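Local coordinates for protein N-acetyltransferase (Staphylococcus aureus subsp. aureus, PDB 4LUA) that probably transfers an acetyl group from acetyl-coenzyme A to an amine substrate, as a member of the GNAT superfamily, at residues A[30-33]-A[34-37]; A[107-110]-A[111-115]. All coordinates share one frame; numbering follows the deposited sequence.

Contact 1. Residues A[30-33]-A[34-37]; sequences TQDS and HYSQ
Gln-31 faces Ser-36 and Gln-37 across a turn in the loop between helices 15-25 and 41-48. Its CB lies 3.6 Å from the hydroxyl OG of Ser-36. The chain then runs out extended, with chi2 at 177°, and carries the amide to Gln-37. There OE1 accepts from the backbone N of Gln-37 at 2.9 Å, nearly along the C=O axis. NE2 gives a weak bond to the side-chain OE1 of Gln-37. The two amide planes stand 70° apart. Both ends of the Gln-31 amide are therefore used, which should fix its rotation.

Asp-32 stands just before the tip, which Ser-33 and His-34 form. Its CG swings away from the backbone N (chi1 179°), and OD2 accepts two backbone N-H groups. The N of His-34, two residues on, meets OD2 at 2.9 Å from above the carboxylate plane, and this bond makes an Asx turn. Tyr-35 N adds a second donor, reaching the anti lone pair of OD2 at 2.9 Å in a straight bond. The backbone N of Asp-32 bonds Tyr-35 O, and Ser-36 OG donates to Asp-32 O while also bonding the N of Glu-28. ND1 of His-34 sits over the centre of the Tyr-35 ring.

The turn is thus held mainly by polar side chains answering backbone groups, and the two N-H donors would probably stabilise the Asp-32 carboxylate as an anion.

Contact 2. Residues A[107-110]-A[111-115]; sequences INYA and RQNNY
Ala-110 and Tyr-115 close the C-terminal end of helix 96-112. The backbone comes first. Arg-111 N bonds Ile-107 O, and Gln-112 N bonds Asn-108 O, in the usual helical pattern. Then the chain turns off in a Schellman motif. Tyr-115 N reaches back to Ala-110 O at 3.0 Å, and Asn-114 N to Arg-111 O at 3.2 Å. Asn-114 is the C-prime residue and has positive phi (62°).

Side chains add further polar bonds. Asn-113 ND2 donates to Tyr-109 O at 3.0 Å, with that oxygen close to its amide plane. This gives the carbonyl a side-chain donor where the helix stops; the backbone N of Asn-113 bonds it only weakly. Asn-108 and Arg-111, three residues apart, lie side by side, and NH1 of Arg-111 makes a weak bond to Asn-108 OD1 at the guanidinium edge. A water accepts from Arg-111 NH2 and bonds Asn-108 OD1 weakly.

Aromatic contacts follow. Tyr-109 CG lies opposite the backbone N (chi1 174°), which puts the ring beneath Asn-113. The same ND2 sits 3.3 Å above this ring, over its centre. Ring and amide planes are inclined 36°, so the contact is tilted and not a flat stack. The Tyr-115 hydroxyl comes to the edge of that ring, 3.8 Å from Tyr-109 CE2. A second water joins the two tyrosine OH groups, at 2.9 Å from Tyr-109 OH and 2.7 Å from Tyr-115 OH. Ala-110 CA makes an off-centre CH-pi contact with the Tyr-115 ring.

The helix end packs on the sheets. Ile-107 and Ala-110 touch Leu-118 of strand 117-123. Tyr-109 and Tyr-115 touch Leu-72 of strand 65-75, and Tyr-109 meets Phe-58 of strand 55-62 edge to face.

Contacts 1 and 2 lie on opposite sides of the chain's centre, their own centres about 28 Å apart, and do not touch. Both are local and both hold a change of chain direction within the GNAT domain. Contact 1 is a surface turn in a loop, where carboxylate, amide and hydroxyl groups do most of the work. Contact 2 is partly buried and ends a helix; main-chain bonds are joined there by side-chain amide bonds and by aromatic and apolar packing. Contact 1 holds a loop and contact 2 the end of helix 96-112, but both reach strand 153-163: contact 1 through Asp-32 and Tyr-35, contact 2 through Ile-107 and Arg-111.

Contact 1. Residues A[30-33]-A[34-37]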
loop_
_atom_site.group_PDB
_atom_site.type_symbol
_atom_site.label_atom_id
_atom_site.label_comp_id
_atom_site.label_asym_id
_atom_site.label_seq_id
_atom_site.Cartn_x
_atom_site.Cartn_y
_atom_site.Cartn_z
ATOM N N THR A 30 -6.347 2.779 -1.301
ATOM C CA THR A 30 -7.448 1.926 -0.817
ATOM C C THR A 30 -8.356 2.615 0.139
ATOM O O THR A 30 -9.292 1.971 0.633
ATOM C CB THR A 30 -6.891 0.668 -0.076
ATOM O OG1 THR A 30 -6.141 1.025 1.100
ATOM C CG2 THR A 30 -5.949 -0.096 -1.030
ATOM N N GLN A 31 -8.144 3.910 0.425
ATOM C CA GLN A 31 -8.996 4.607 1.386
ATOM C C GLN A 31 -9.929 5.574 0.670
ATOM O O GLN A 31 -10.343 5.308 -0.469
ATOM C CB GLN A 31 -8.155 5.288 2.462
ATOM C CG GLN A 31 -7.324 4.235 3.168
ATOM C CD GLN A 31 -6.379 4.768 4.238
ATOM O OE1 GLN A 31 -6.186 5.991 4.453
ATOM N NE2 GLN A 31 -5.734 3.801 4.917
ATOM N N ASP A 32 -10.342 6.663 1.312
ATOM C CA ASP A 32 -11.363 7.495 0.700
ATOM C C ASP A 32 -10.763 8.742 0.037
ATOM O O ASP A 32 -9.695 9.224 0.407
ATOM C CB ASP A 32 -12.357 7.900 1.813
ATOM C CG ASP A 32 -13.469 8.808 1.325
ATOM O OD1 ASP A 32 -14.402 8.264 0.666
ATOM O OD2 ASP A 32 -13.472 10.053 1.629
ATOM N N SER A 33 -11.471 9.259 -0.960
ATOM C CA SER A 33 -11.032 10.431 -1.713
ATOM C C SER A 33 -10.885 11.686 -0.883
ATOM O O SER A 33 -10.072 12.577 -1.201
ATOM C CB SER A 33 -12.032 10.661 -2.871
ATOM O OG SER A 33 -13.300 11.061 -2.424
ATOM N N HIS A 34 -11.664 11.774 0.181
ATOM C CA HIS A 34 -11.478 12.898 1.094
ATOM C C HIS A 34 -10.838 12.480 2.423
ATOM O O HIS A 34 -10.027 13.240 2.985
ATOM C CB HIS A 34 -12.791 13.566 1.378
ATOM C CG HIS A 34 -12.647 14.746 2.290
ATOM N ND1 HIS A 34 -13.172 14.756 3.557
ATOM C CD2 HIS A 34 -12.005 15.932 2.137
ATOM C CE1 HIS A 34 -12.888 15.907 4.147
ATOM N NE2 HIS A 34 -12.168 16.636 3.312
ATOM N N TYR A 35 -11.216 11.305 2.934
ATOM C CA TYR A 35 -10.646 10.833 4.207
ATOM C C TYR A 35 -9.574 9.771 3.956
ATOM O O TYR A 35 -9.878 8.675 3.530
ATOM C CB TYR A 35 -11.721 10.256 5.103
ATOM C CG TYR A 35 -12.776 11.271 5.496
ATOM C CD1 TYR A 35 -12.521 12.237 6.472
ATOM C CD2 TYR A 35 -14.050 11.247 4.900
ATOM C CE1 TYR A 35 -13.500 13.130 6.847
ATOM C CE2 TYR A 35 -15.027 12.144 5.284
ATOM C CZ TYR A 35 -14.743 13.074 6.234
ATOM O OH TYR A 35 -15.708 13.979 6.624
ATOM N N SER A 36 -8.313 10.137 4.200
ATOM C CA SER A 36 -7.167 9.199 4.142
ATOM C C SER A 36 -6.276 9.506 5.322
ATOM O O SER A 36 -6.197 10.643 5.796
ATOM C CB SER A 36 -6.318 9.306 2.840
ATOM O OG SER A 36 -6.989 8.668 1.787
ATOM N N GLN A 37 -5.583 8.476 5.806
ATOM C CA GLN A 37 -4.846 8.670 7.040
ATOM C C GLN A 37 -3.621 9.523 6.738
ATOM O O GLN A 37 -2.981 9.402 5.664
ATOM C CB GLN A 37 -4.471 7.334 7.705
ATOM C CG GLN A 37 -3.377 6.549 6.987
ATOM C CD GLN A 37 -3.587 5.024 7.086
ATOM O OE1 GLN A 37 -3.189 4.269 6.182
ATOM N NE2 GLN A 37 -4.212 4.571 8.185
#

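Contact 2. Residues A[107-110]-A[111-115]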
loop_
_atom_site.group_PDB
_atom_site.type_symbol
_atom_site.label_atom_id
_atom_site.label_comp_id
_atom_site.label_asym_id
_atom_site.label_seq_id
_atom_site.Cartn_x
_atom_site.Cartn_y
_atom_site.Cartn_z
ATOM N N ILE A 107 3.845 -8.786 -4.965
ATOM C CA ILE A 107 3.510 -10.212 -4.997
ATOM C C ILE A 107 4.760 -11.037 -5.251
ATOM O O ILE A 107 5.039 -12.053 -4.535
ATOM C CB ILE A 107 2.479 -10.524 -6.094
ATOM C CG1 ILE A 107 1.120 -9.924 -5.728
ATOM C CG2 ILE A 107 2.314 -12.029 -6.262
ATOM C CD1 ILE A 107 0.130 -9.760 -6.961
ATOM N N ASN A 108 5.576 -10.642 -6.262
ATOM C CA ASN A 108 6.803 -11.450 -6.460
ATOM C C ASN A 108 7.838 -11.355 -5.340
ATOM O O ASN A 108 8.501 -12.317 -5.020
ATOM C CB ASN A 108 7.484 -11.072 -7.810
ATOM C CG ASN A 108 6.706 -11.574 -8.989
ATOM O OD1 ASN A 108 6.485 -12.780 -9.113
ATOM N ND2 ASN A 108 6.252 -10.660 -9.859
ATOM N N TYR A 109 8.006 -10.156 -4.774
ATOM C CA TYR A 109 8.903 -9.987 -3.648
ATOM C C TYR A 109 8.490 -10.921 -2.522
ATOM O O TYR A 109 9.310 -11.623 -1.896
ATOM C CB TYR A 109 8.893 -8.508 -3.221
ATOM C CG TYR A 109 9.700 -8.284 -1.974
ATOM C CD1 TYR A 109 11.036 -7.903 -2.064
ATOM C CD2 TYR A 109 9.101 -8.453 -0.721
ATOM C CE1 TYR A 109 11.800 -7.749 -0.904
ATOM C CE2 TYR A 109 9.829 -8.310 0.442
ATOM C CZ TYR A 109 11.179 -7.951 0.342
ATOM O OH TYR A 109 11.960 -7.770 1.481
ATOM N N ALA A 110 7.206 -10.926 -2.230
ATOM C CA ALA A 110 6.694 -11.757 -1.148
ATOM C C ALA A 110 6.893 -13.243 -1.428
ATOM O O ALA A 110 7.317 -14.027 -0.534
ATOM C CB ALA A 110 5.227 -11.452 -0.962
ATOM N N ARG A 111 6.590 -13.663 -2.651
ATOM C CA ARG A 111 6.788 -15.068 -3.007
ATOM C C ARG A 111 8.260 -15.451 -2.846
ATOM O O ARG A 111 8.585 -16.505 -2.304
ATOM C CB ARG A 111 6.307 -15.346 -4.404
ATOM C CG ARG A 111 6.289 -16.854 -4.659
ATOM C CD ARG A 111 5.933 -17.158 -6.094
ATOM N NE ARG A 111 4.562 -16.762 -6.411
ATOM C CZ ARG A 111 4.259 -15.678 -7.125
ATOM N NH1 ARG A 111 5.246 -14.878 -7.548
ATOM N NH2 ARG A 111 2.983 -15.376 -7.382
ATOM N N GLN A 112 9.145 -14.547 -3.239
ATOM C CA GLN A 112 10.581 -14.867 -3.148
ATOM C C GLN A 112 11.142 -14.904 -1.763
ATOM O O GLN A 112 12.200 -15.534 -1.528
ATOM C CB GLN A 112 11.367 -13.876 -3.949
ATOM C CG GLN A 112 11.117 -14.157 -5.323
ATOM C CD GLN A 112 11.708 -13.146 -6.159
ATOM O OE1 GLN A 112 12.451 -12.282 -5.662
ATOM N NE2 GLN A 112 11.423 -13.209 -7.430
ATOM N N ASN A 113 10.491 -14.216 -0.845
ATOM C CA ASN A 113 10.984 -14.164 0.514
ATOM C C ASN A 113 10.162 -15.088 1.382
ATOM O O ASN A 113 10.152 -14.973 2.595
ATOM C CB ASN A 113 10.993 -12.707 1.003
ATOM C CG ASN A 113 12.174 -11.936 0.431
ATOM O OD1 ASN A 113 13.301 -12.109 0.912
ATOM N ND2 ASN A 113 11.960 -11.159 -0.648
ATOM N N ASN A 114 9.478 -16.010 0.709
ATOM C CA ASN A 114 8.788 -17.128 1.342
ATOM C C ASN A 114 7.665 -16.738 2.304
ATOM O O ASN A 114 7.357 -17.459 3.263
ATOM C CB ASN A 114 9.794 -18.083 1.990
ATOM C CG ASN A 114 10.804 -18.636 0.969
ATOM O OD1 ASN A 114 12.014 -18.364 1.055
ATOM N ND2 ASN A 114 10.297 -19.401 -0.023
ATOM N N TYR A 115 7.025 -15.617 1.998
ATOM C CA TYR A 115 5.822 -15.184 2.701
ATOM C C TYR A 115 4.686 -16.137 2.373
ATOM O O TYR A 115 4.668 -16.736 1.290
ATOM C CB TYR A 115 5.406 -13.805 2.193
ATOM C CG TYR A 115 6.240 -12.596 2.632
ATOM C CD1 TYR A 115 7.593 -12.520 2.396
ATOM C CD2 TYR A 115 5.625 -11.507 3.216
ATOM C CE1 TYR A 115 8.328 -11.392 2.787
ATOM C CE2 TYR A 115 6.361 -10.395 3.622
ATOM C CZ TYR A 115 7.710 -10.353 3.403
ATOM O OH TYR A 115 8.419 -9.221 3.803
HETATM O O HOH W 1 3.205 -13.401 -9.753
HETATM O O HOH W 2 11.107 -9.023 3.904
#